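Local coordinates for protein soluble lytic murein transglycosylase (Pseudomonas aeruginosa, PDB 5OHU) that turns over peptidoglycan as a lytic transglycosylase, acting both exolytically and endolytically on the glycan strands of the cell wall, at residues Leu176-Leu185 and Leu196-Leu207; Leu213-Leu224 and Asp239-Leu248. All coordinates share one frame; numbering follows the deposited sequence.

Contact 1: residues Leu176-Leu185 and Leu196-Leu207. With PO4 (phosphate ion), chain B.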
loop_
_atom_site.group_PDB
_atom_site.type_symbol
_atom_site.label_atom_id
_atom_site.label_comp_id
_atom_site.label_asym_id
_atom_site.label_seq_id
_atom_site.Cartn_x
_atom_site.Cartn_y
_atom_site.Cartn_z
ATOM N N LEU A 176 35.052 6.955 2.006
ATOM C CA LEU A 176 34.317 6.540 0.815
ATOM C C LEU A 176 35.215 5.623 -0.008
ATOM O O LEU A 176 35.917 6.040 -0.928
ATOM C CB LEU A 176 33.853 7.754 0.022
ATOM C CG LEU A 176 33.081 7.387 -1.243
ATOM C CD1 LEU A 176 31.808 6.649 -0.890
ATOM C CD2 LEU A 176 32.787 8.627 -2.048
ATOM N N THR A 177 35.204 4.348 0.349
ATOM C CA THR A 177 36.040 3.385 -0.350
ATOM C C THR A 177 35.407 2.995 -1.678
ATOM O O THR A 177 34.215 3.206 -1.914
ATOM C CB THR A 177 36.260 2.133 0.494
ATOM O OG1 THR A 177 35.046 1.376 0.531
ATOM C CG2 THR A 177 36.675 2.512 1.919
ATOM N N GLU A 178 36.227 2.411 -2.558
ATOM C CA GLU A 178 35.683 1.906 -3.814
ATOM C C GLU A 178 34.576 0.886 -3.564
ATOM O O GLU A 178 33.579 0.851 -4.291
ATOM C CB GLU A 178 36.786 1.298 -4.684
ATOM C CG GLU A 178 36.240 0.775 -6.012
ATOM C CD GLU A 178 37.309 0.294 -6.968
ATOM O OE1 GLU A 178 38.220 -0.441 -6.535
ATOM O OE2 GLU A 178 37.233 0.661 -8.159
ATOM N N GLU A 179 34.706 0.077 -2.513
ATOM C CA GLU A 179 33.681 -0.922 -2.239
ATOM C C GLU A 179 32.336 -0.263 -1.924
ATOM O O GLU A 179 31.286 -0.749 -2.349
ATOM C CB GLU A 179 34.152 -1.824 -1.095
ATOM C CG GLU A 179 33.152 -2.898 -0.637
ATOM C CD GLU A 179 32.861 -3.956 -1.713
ATOM O OE1 GLU A 179 31.821 -4.633 -1.613
ATOM O OE2 GLU A 179 33.650 -4.106 -2.676
ATOM N N LYS A 180 32.351 0.875 -1.214
ATOM C CA LYS A 180 31.105 1.581 -0.908
ATOM C C LYS A 180 30.526 2.277 -2.135
ATOM O O LYS A 180 29.301 2.383 -2.262
ATOM C CB LYS A 180 31.331 2.599 0.210
ATOM C CG LYS A 180 31.800 1.972 1.503
ATOM C CD LYS A 180 32.226 3.043 2.481
ATOM C CE LYS A 180 32.658 2.450 3.801
ATOM N NZ LYS A 180 33.368 3.473 4.618
ATOM N N VAL A 181 31.378 2.775 -3.034
ATOM C CA VAL A 181 30.888 3.236 -4.329
ATOM C C VAL A 181 30.211 2.089 -5.062
ATOM O O VAL A 181 29.106 2.232 -5.603
ATOM C CB VAL A 181 32.036 3.825 -5.168
ATOM C CG1 VAL A 181 31.487 4.412 -6.478
ATOM C CG2 VAL A 181 32.790 4.874 -4.372
ATOM N N TRP A 182 30.871 0.929 -5.078
ATOM C CA TRP A 182 30.327 -0.246 -5.747
ATOM C C TRP A 182 28.968 -0.648 -5.178
ATOM O O TRP A 182 28.016 -0.867 -5.935
ATOM C CB TRP A 182 31.324 -1.401 -5.646
ATOM C CG TRP A 182 30.859 -2.654 -6.344
ATOM C CD1 TRP A 182 30.295 -3.745 -5.759
ATOM C CD2 TRP A 182 30.907 -2.928 -7.751
ATOM N NE1 TRP A 182 29.995 -4.694 -6.715
ATOM C CE2 TRP A 182 30.365 -4.219 -7.944
ATOM C CE3 TRP A 182 31.365 -2.217 -8.862
ATOM C CZ2 TRP A 182 30.266 -4.813 -9.211
ATOM C CZ3 TRP A 182 31.263 -2.804 -10.121
ATOM C CH2 TRP A 182 30.722 -4.091 -10.284
ATOM N N LYS A 183 28.852 -0.746 -3.844
ATOM C CA LYS A 183 27.559 -1.072 -3.248
ATOM C C LYS A 183 26.473 -0.126 -3.722
ATOM O O LYS A 183 25.351 -0.552 -4.027
ATOM C CB LYS A 183 27.595 -0.984 -1.727
ATOM C CG LYS A 183 27.974 -2.175 -0.903
ATOM C CD LYS A 183 29.425 -2.200 -0.673
ATOM C CE LYS A 183 29.781 -3.168 0.443
ATOM N NZ LYS A 183 28.983 -4.427 0.271
ATOM N N ARG A 184 26.758 1.175 -3.730
ATOM C CA ARG A 184 25.703 2.101 -4.101
ATOM C C ARG A 184 25.374 1.973 -5.581
ATOM O O ARG A 184 24.211 2.089 -5.981
ATOM C CB ARG A 184 26.092 3.540 -3.754
ATOM C CG ARG A 184 24.884 4.465 -3.837
ATOM C CD ARG A 184 25.245 5.924 -3.746
ATOM N NE ARG A 184 24.046 6.735 -3.816
ATOM C CZ ARG A 184 24.029 8.065 -3.891
ATOM N NH1 ARG A 184 25.160 8.762 -3.904
ATOM N NH2 ARG A 184 22.871 8.695 -3.953
ATOM N N LEU A 185 26.390 1.741 -6.407
ATOM C CA LEU A 185 26.158 1.460 -7.818
ATOM C C LEU A 185 25.156 0.328 -7.982
ATOM O O LEU A 185 24.191 0.441 -8.741
ATOM C CB LEU A 185 27.494 1.136 -8.483
ATOM C CG LEU A 185 27.661 0.671 -9.932
ATOM C CD1 LEU A 185 26.602 1.185 -10.842
ATOM C CD2 LEU A 185 29.028 1.161 -10.411
ATOM N N LEU A 196 22.438 8.017 -12.170
ATOM C CA LEU A 196 23.188 7.853 -10.934
ATOM C C LEU A 196 24.206 6.720 -11.049
ATOM O O LEU A 196 25.399 6.918 -10.793
ATOM C CB LEU A 196 22.220 7.602 -9.777
ATOM C CG LEU A 196 22.915 7.361 -8.433
ATOM C CD1 LEU A 196 23.884 8.454 -8.081
ATOM C CD2 LEU A 196 21.909 7.122 -7.310
ATOM N N ALA A 197 23.753 5.524 -11.448
ATOM C CA ALA A 197 24.641 4.358 -11.493
ATOM C C ALA A 197 25.840 4.609 -12.398
ATOM O O ALA A 197 26.979 4.264 -12.051
ATOM C CB ALA A 197 23.862 3.123 -11.960
ATOM N N SER A 198 25.607 5.236 -13.550
ATOM C CA SER A 198 26.706 5.508 -14.467
ATOM C C SER A 198 27.655 6.554 -13.903
ATOM O O SER A 198 28.866 6.474 -14.135
ATOM C CB SER A 198 26.168 5.951 -15.827
ATOM O OG SER A 198 25.495 4.882 -16.466
ATOM N N HIS A 199 27.134 7.533 -13.161
ATOM C CA HIS A 199 28.013 8.483 -12.483
ATOM C C HIS A 199 28.853 7.789 -11.413
ATOM O O HIS A 199 30.062 8.038 -11.304
ATOM C CB HIS A 199 27.185 9.611 -11.888
ATOM C CG HIS A 199 26.670 10.575 -12.908
ATOM N ND1 HIS A 199 25.418 11.146 -12.832
ATOM C CD2 HIS A 199 27.242 11.071 -14.030
ATOM C CE1 HIS A 199 25.238 11.949 -13.865
ATOM N NE2 HIS A 199 26.330 11.923 -14.607
ATOM N N LEU A 200 28.239 6.909 -10.615
ATOM C CA LEU A 200 29.032 6.112 -9.683
ATOM C C LEU A 200 30.060 5.265 -10.421
ATOM O O LEU A 200 31.193 5.113 -9.956
ATOM C CB LEU A 200 28.122 5.233 -8.822
ATOM C CG LEU A 200 27.143 6.019 -7.938
ATOM C CD1 LEU A 200 26.129 5.085 -7.318
ATOM C CD2 LEU A 200 27.881 6.730 -6.830
ATOM N N ALA A 201 29.685 4.721 -11.580
ATOM C CA ALA A 201 30.605 3.873 -12.329
ATOM C C ALA A 201 31.841 4.648 -12.766
ATOM O O ALA A 201 32.961 4.116 -12.740
ATOM C CB ALA A 201 29.885 3.265 -13.538
ATOM N N GLN A 202 31.666 5.915 -13.146
ATOM C CA GLN A 202 32.791 6.774 -13.510
ATOM C C GLN A 202 33.659 7.155 -12.322
ATOM O O GLN A 202 34.695 7.801 -12.510
ATOM C CB GLN A 202 32.286 8.045 -14.197
ATOM C CG GLN A 202 31.777 7.821 -15.612
ATOM C CD GLN A 202 30.970 8.994 -16.132
ATOM O OE1 GLN A 202 30.533 9.853 -15.364
ATOM N NE2 GLN A 202 30.769 9.038 -17.442
ATOM N N ARG A 203 33.277 6.775 -11.111
ATOM C CA ARG A 203 34.042 7.112 -9.922
ATOM C C ARG A 203 34.724 5.898 -9.313
ATOM O O ARG A 203 35.226 5.983 -8.191
ATOM C CB ARG A 203 33.137 7.784 -8.894
ATOM C CG ARG A 203 32.476 9.057 -9.411
ATOM C CD ARG A 203 31.574 9.646 -8.347
ATOM N NE ARG A 203 32.295 9.774 -7.087
ATOM C CZ ARG A 203 31.743 10.136 -5.937
ATOM N NH1 ARG A 203 30.445 10.410 -5.876
ATOM N NH2 ARG A 203 32.495 10.222 -4.850
ATOM N N LEU A 204 34.764 4.776 -10.029
ATOM C CA LEU A 204 35.431 3.579 -9.534
ATOM C C LEU A 204 36.892 3.584 -9.972
ATOM O O LEU A 204 37.162 3.655 -11.180
ATOM C CB LEU A 204 34.733 2.330 -10.044
ATOM C CG LEU A 204 33.288 2.068 -9.602
ATOM C CD1 LEU A 204 32.647 0.973 -10.475
ATOM C CD2 LEU A 204 33.223 1.684 -8.137
ATOM N N PRO A 205 37.857 3.514 -9.046
ATOM C CA PRO A 205 39.276 3.530 -9.469
ATOM C C PRO A 205 39.696 2.307 -10.266
ATOM O O PRO A 205 40.385 2.446 -11.278
ATOM C CB PRO A 205 40.039 3.620 -8.140
ATOM C CG PRO A 205 39.052 4.099 -7.149
ATOM C CD PRO A 205 37.712 3.613 -7.584
ATOM N N THR A 206 39.321 1.103 -9.825
ATOM C CA THR A 206 39.753 -0.126 -10.475
ATOM C C THR A 206 38.630 -0.913 -11.134
ATOM O O THR A 206 38.918 -1.797 -11.947
ATOM C CB THR A 206 40.455 -1.053 -9.470
ATOM O OG1 THR A 206 39.477 -1.774 -8.709
ATOM C CG2 THR A 206 41.330 -0.254 -8.531
ATOM N N LEU A 207 37.368 -0.627 -10.808
ATOM C CA LEU A 207 36.257 -1.467 -11.229
ATOM C C LEU A 207 35.373 -0.803 -12.276
ATOM O O LEU A 207 34.233 -1.242 -12.483
ATOM C CB LEU A 207 35.421 -1.870 -10.017
ATOM C CG LEU A 207 36.049 -2.848 -9.030
ATOM C CD1 LEU A 207 35.145 -3.011 -7.817
ATOM C CD2 LEU A 207 36.260 -4.171 -9.720
HETATM P P PO4 B . 24.062 12.353 -4.496
HETATM O O1 PO4 B . 24.074 13.049 -5.831
HETATM O O2 PO4 B . 22.827 11.500 -4.386
HETATM O O3 PO4 B . 25.315 11.519 -4.372
HETATM O O4 PO4 B . 24.047 13.376 -3.387
#
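Glu178 reaches across to the loop beyond the Ala201-Leu204 turn, and both its carboxylate oxygens find donors there. With CG anti to the backbone N (chi1 -179°) and the chain extended beyond it, the group arrives beside Pro205 and Thr206. Glu178 OE2 accepts from Thr206 N at 2.7 Å and from Leu207 N at 2.9 Å, the two N-H groups approaching from opposite faces of the carboxylate plane. The second oxygen, Glu178 OE1, takes the Thr206 OG1 hydroxyl at 2.8 Å, which fixes the rotation of the group. As Leu207 is the N-cap residue of helix 208-219, the negative charge lies where a helix start would probably stabilise it.

Behind this polar end the helices pack as an antiparallel hairpin, their axes 9.1 Å apart at 161°, part of the alpha-superhelical region expected for Slt70-like enzymes. Leu204 splits its methyls: the Leu204 and Val181 side chains run past one another head to tail, Leu204 CD2 3.6 Å from Val181 CG1, while Leu204 CD1 lies in the plane of the Trp182 ring, at its edge, 3.8 Å from Trp182 CE3. Further along, Leu185 CD1 abuts Ala197 CB at 3.5 Å. Arg184, stretched out over Leu200 CD1, has Leu196 CD1 over one guanidinium face. The edge carries the phosphate ion, also bound by Gln159 N: Arg184 NH1 donates to phosphate O3 at 2.8 Å, almost straight (168°), and NH2 to O2.

Contact 2: residues Leu213-Leu224 and Asp239-Leu248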
loop_
_atom_site.group_PDB
_atom_site.type_symbol
_atom_site.label_atom_id
_atom_site.label_comp_id
_atom_site.label_asym_id
_atom_site.label_seq_id
_atom_site.Cartn_x
_atom_site.Cartn_y
_atom_site.Cartn_z
ATOM N N LEU A 213 29.532 -2.630 -16.968
ATOM C CA LEU A 213 28.880 -3.893 -17.269
ATOM C C LEU A 213 27.653 -4.076 -16.403
ATOM O O LEU A 213 26.621 -4.587 -16.864
ATOM C CB LEU A 213 29.869 -5.035 -17.052
ATOM C CG LEU A 213 29.778 -6.268 -17.929
ATOM C CD1 LEU A 213 29.587 -5.836 -19.394
ATOM C CD2 LEU A 213 31.068 -7.090 -17.760
ATOM N N MET A 214 27.748 -3.675 -15.136
ATOM C CA MET A 214 26.582 -3.743 -14.271
ATOM C C MET A 214 25.430 -2.933 -14.852
ATOM O O MET A 214 24.297 -3.418 -14.920
ATOM C CB MET A 214 26.929 -3.264 -12.865
ATOM C CG MET A 214 25.733 -3.257 -11.929
ATOM S SD MET A 214 26.234 -3.256 -10.201
ATOM C CE MET A 214 26.677 -4.977 -9.978
ATOM N N VAL A 215 25.709 -1.706 -15.300
ATOM C CA VAL A 215 24.637 -0.865 -15.829
ATOM C C VAL A 215 24.026 -1.498 -17.079
ATOM O O VAL A 215 22.803 -1.582 -17.215
ATOM C CB VAL A 215 25.151 0.565 -16.098
ATOM C CG1 VAL A 215 24.049 1.415 -16.762
ATOM C CG2 VAL A 215 25.649 1.220 -14.791
ATOM N N SER A 216 24.873 -1.950 -18.008
ATOM C CA SER A 216 24.389 -2.576 -19.239
ATOM C C SER A 216 23.536 -3.807 -18.954
ATOM O O SER A 216 22.488 -4.005 -19.576
ATOM C CB SER A 216 25.570 -2.953 -20.125
ATOM O OG SER A 216 25.099 -3.521 -21.341
ATOM N N VAL A 217 23.972 -4.643 -18.014
ATOM C CA VAL A 217 23.221 -5.845 -17.679
ATOM C C VAL A 217 21.919 -5.482 -16.978
ATOM O O VAL A 217 20.888 -6.131 -17.185
ATOM C CB VAL A 217 24.096 -6.783 -16.824
ATOM C CG1 VAL A 217 23.268 -7.868 -16.148
ATOM C CG2 VAL A 217 25.202 -7.389 -17.682
ATOM N N ALA A 218 21.939 -4.456 -16.121
ATOM C CA ALA A 218 20.694 -4.052 -15.474
ATOM C C ALA A 218 19.681 -3.586 -16.510
ATOM O O ALA A 218 18.484 -3.854 -16.381
ATOM C CB ALA A 218 20.950 -2.958 -14.434
ATOM N N GLN A 219 20.145 -2.925 -17.572
ATOM C CA GLN A 219 19.210 -2.430 -18.579
ATOM C C GLN A 219 18.684 -3.554 -19.468
ATOM O O GLN A 219 17.516 -3.529 -19.859
ATOM C CB GLN A 219 19.857 -1.321 -19.404
ATOM C CG GLN A 219 20.470 -0.229 -18.532
ATOM C CD GLN A 219 21.085 0.897 -19.319
ATOM O OE1 GLN A 219 22.139 0.747 -19.934
ATOM N NE2 GLN A 219 20.477 2.066 -19.225
ATOM N N ASN A 220 19.532 -4.529 -19.803
ATOM C CA ASN A 220 19.156 -5.700 -20.603
ATOM C C ASN A 220 19.856 -6.934 -20.057
ATOM O O ASN A 220 20.952 -7.304 -20.514
ATOM C CB ASN A 220 19.531 -5.532 -22.071
ATOM C CG ASN A 220 19.204 -6.798 -22.907
ATOM O OD1 ASN A 220 19.732 -6.987 -24.007
ATOM N ND2 ASN A 220 18.335 -7.656 -22.380
ATOM N N PRO A 221 19.223 -7.626 -19.111
ATOM C CA PRO A 221 19.883 -8.781 -18.492
ATOM C C PRO A 221 19.934 -10.008 -19.387
ATOM O O PRO A 221 20.661 -10.951 -19.059
ATOM C CB PRO A 221 19.035 -9.056 -17.252
ATOM C CG PRO A 221 17.735 -8.402 -17.518
ATOM C CD PRO A 221 17.971 -7.256 -18.435
ATOM N N ALA A 222 19.202 -10.033 -20.499
ATOM C CA ALA A 222 19.267 -11.173 -21.397
ATOM C C ALA A 222 20.653 -11.329 -21.999
ATOM O O ALA A 222 20.954 -12.389 -22.553
ATOM C CB ALA A 222 18.221 -11.050 -22.520
ATOM N N GLN A 223 21.508 -10.306 -21.898
ATOM C CA GLN A 223 22.881 -10.490 -22.348
ATOM C C GLN A 223 23.621 -11.550 -21.539
ATOM O O GLN A 223 24.665 -12.030 -21.999
ATOM C CB GLN A 223 23.678 -9.168 -22.324
ATOM C CG GLN A 223 23.103 -8.006 -23.153
ATOM C CD GLN A 223 23.725 -6.648 -22.769
ATOM O OE1 GLN A 223 23.230 -5.946 -21.875
ATOM N NE2 GLN A 223 24.821 -6.288 -23.437
ATOM N N LEU A 224 23.124 -11.916 -20.346
ATOM C CA LEU A 224 23.783 -12.980 -19.596
ATOM C C LEU A 224 23.758 -14.310 -20.338
ATOM O O LEU A 224 24.490 -15.221 -19.949
ATOM C CB LEU A 224 23.176 -13.122 -18.194
ATOM C CG LEU A 224 23.359 -11.888 -17.300
ATOM C CD1 LEU A 224 22.691 -12.057 -15.930
ATOM C CD2 LEU A 224 24.867 -11.584 -17.117
ATOM N N ASP A 239 28.658 -10.195 -8.832
ATOM C CA ASP A 239 27.652 -9.176 -8.543
ATOM C C ASP A 239 26.918 -8.753 -9.808
ATOM O O ASP A 239 25.689 -8.620 -9.808
ATOM C CB ASP A 239 28.315 -7.965 -7.887
ATOM C CG ASP A 239 28.272 -8.022 -6.378
ATOM O OD1 ASP A 239 27.284 -8.546 -5.825
ATOM O OD2 ASP A 239 29.236 -7.548 -5.746
ATOM N N VAL A 240 27.649 -8.536 -10.900
ATOM C CA VAL A 240 26.990 -8.195 -12.156
ATOM C C VAL A 240 25.981 -9.269 -12.530
ATOM O O VAL A 240 24.809 -8.983 -12.800
ATOM C CB VAL A 240 28.027 -7.980 -13.267
ATOM C CG1 VAL A 240 27.319 -7.855 -14.618
ATOM C CG2 VAL A 240 28.821 -6.718 -12.952
ATOM N N VAL A 241 26.419 -10.527 -12.513
ATOM C CA VAL A 241 25.571 -11.620 -12.968
ATOM C C VAL A 241 24.381 -11.798 -12.036
ATOM O O VAL A 241 23.246 -11.990 -12.489
ATOM C CB VAL A 241 26.415 -12.899 -13.108
ATOM C CG1 VAL A 241 25.529 -14.129 -13.218
ATOM C CG2 VAL A 241 27.325 -12.763 -14.326
ATOM N N GLY A 242 24.606 -11.689 -10.729
ATOM C CA GLY A 242 23.509 -11.893 -9.796
ATOM C C GLY A 242 22.425 -10.851 -9.948
ATOM O O GLY A 242 21.232 -11.166 -9.897
ATOM N N LEU A 243 22.827 -9.590 -10.144
ATOM C CA LEU A 243 21.851 -8.540 -10.404
ATOM C C LEU A 243 21.057 -8.852 -11.661
ATOM O O LEU A 243 19.820 -8.748 -11.677
ATOM C CB LEU A 243 22.550 -7.182 -10.522
ATOM C CG LEU A 243 21.586 -5.993 -10.634
ATOM C CD1 LEU A 243 22.072 -4.858 -9.759
ATOM C CD2 LEU A 243 21.473 -5.538 -12.069
ATOM N N GLY A 244 21.754 -9.268 -12.720
ATOM C CA GLY A 244 21.066 -9.572 -13.965
ATOM C C GLY A 244 20.106 -10.740 -13.838
ATOM O O GLY A 244 18.999 -10.705 -14.379
ATOM N N LEU A 245 20.493 -11.780 -13.101
ATOM C CA LEU A 245 19.575 -12.906 -12.956
ATOM C C LEU A 245 18.349 -12.526 -12.145
ATOM O O LEU A 245 17.240 -12.978 -12.447
ATOM C CB LEU A 245 20.262 -14.114 -12.331
ATOM C CG LEU A 245 21.398 -14.668 -13.172
ATOM C CD1 LEU A 245 22.351 -15.502 -12.332
ATOM C CD2 LEU A 245 20.794 -15.473 -14.287
ATOM N N ARG A 246 18.523 -11.690 -11.121
ATOM C CA ARG A 246 17.366 -11.242 -10.343
ATOM C C ARG A 246 16.439 -10.397 -11.197
ATOM O O ARG A 246 15.210 -10.524 -11.112
ATOM C CB ARG A 246 17.822 -10.458 -9.106
ATOM C CG ARG A 246 17.814 -11.302 -7.826
ATOM C CD ARG A 246 19.099 -11.181 -7.043
ATOM N NE ARG A 246 19.548 -9.796 -6.926
ATOM C CZ ARG A 246 20.818 -9.425 -6.765
ATOM N NH1 ARG A 246 21.783 -10.344 -6.702
ATOM N NH2 ARG A 246 21.112 -8.133 -6.678
ATOM N N ARG A 247 17.010 -9.527 -12.027
ATOM C CA ARG A 247 16.200 -8.735 -12.942
ATOM C C ARG A 247 15.510 -9.642 -13.952
ATOM O O ARG A 247 14.288 -9.578 -14.133
ATOM C CB ARG A 247 17.091 -7.693 -13.630
ATOM C CG ARG A 247 16.423 -6.821 -14.700
ATOM C CD ARG A 247 15.458 -5.757 -14.151
ATOM N NE ARG A 247 15.909 -5.103 -12.920
ATOM C CZ ARG A 247 16.646 -3.993 -12.881
ATOM N NH1 ARG A 247 17.044 -3.414 -14.002
ATOM N NH2 ARG A 247 16.980 -3.451 -11.713
ATOM N N LEU A 248 16.278 -10.537 -14.581
ATOM C CA LEU A 248 15.730 -11.422 -15.602
ATOM C C LEU A 248 14.619 -12.302 -15.056
ATOM O O LEU A 248 13.689 -12.667 -15.793
ATOM C CB LEU A 248 16.857 -12.292 -16.173
ATOM C CG LEU A 248 16.605 -13.156 -17.400
ATOM C CD1 LEU A 248 16.209 -12.283 -18.592
ATOM C CD2 LEU A 248 17.866 -13.985 -17.703
#
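Val217 and Leu224 converge on Gly244 through different first torsions: Val217 sets CG1 anti to the backbone N (chi1 165°), whereas Leu224 holds CG anti to the carbonyl carbon (chi1 -63°). The result is that Val217 CG1 stands 3.5 Å from Gly244 CA and Leu224 CD1 stands 3.6 Å from the same atom, so two methyl groups rest directly on the main chain of a residue without a side chain. The setting is a pair of nearly parallel helices, consistent with the alpha-superhelix of Slt70-like enzymes. The axes of helices 213-219 and 239-248 approach to 8.7 Å with only 12° between their directions, and the 3-10 turn 221-224 folds back to bring Leu224 against the second helix.

One helical turn before Gly244, Val240 presents both branches to the first helix: Val240 CG1 meets Val217 CG2 at 3.8 Å, the two side chains crossing at a slant, and CG2 turns to Met214, whose side chain is modelled in two conformers. Leu243 CD2 lies 3.5 Å from Ala218 CB. Arg247 is bent at its second and third torsions, which brings the guanidinium across to the C-terminal end of helix 213-219. There Arg247 NH1 lies 2.8 Å from Ala218 O, while NH2 donates to Ala189 O of helix 178-190. The aliphatic part of the arginine serves the apolar contact. Pro221 lies against it at about a right angle, with Pro221 CB 3.3 Å from Gly244 O and the ring carbon Pro221 CG 3.5 Å from Arg247 CG.

In the fold
Both segments of contact 1 precede those of contact 2 in the chain, and the centres of the two contacts are about 17 Å apart. Contact 1 pairs helices 178-190 and 194-201; contact 2 pairs 208-219 and 235-251. The middle two helices are consecutive, and Ala197 CB packs on Val215 CG2 at 3.9 Å. A polar tie spans the whole set: Trp182 NE1 probably donates to Asp239 OD2 at 3.1 Å, and Asp239 OD1 forms a salt bridge with Lys186 of helix 178-190. Neighbouring helix pairs are thus joined into one continuous stack, consistent with the alpha-superhelix expected for Slt70-like enzymes.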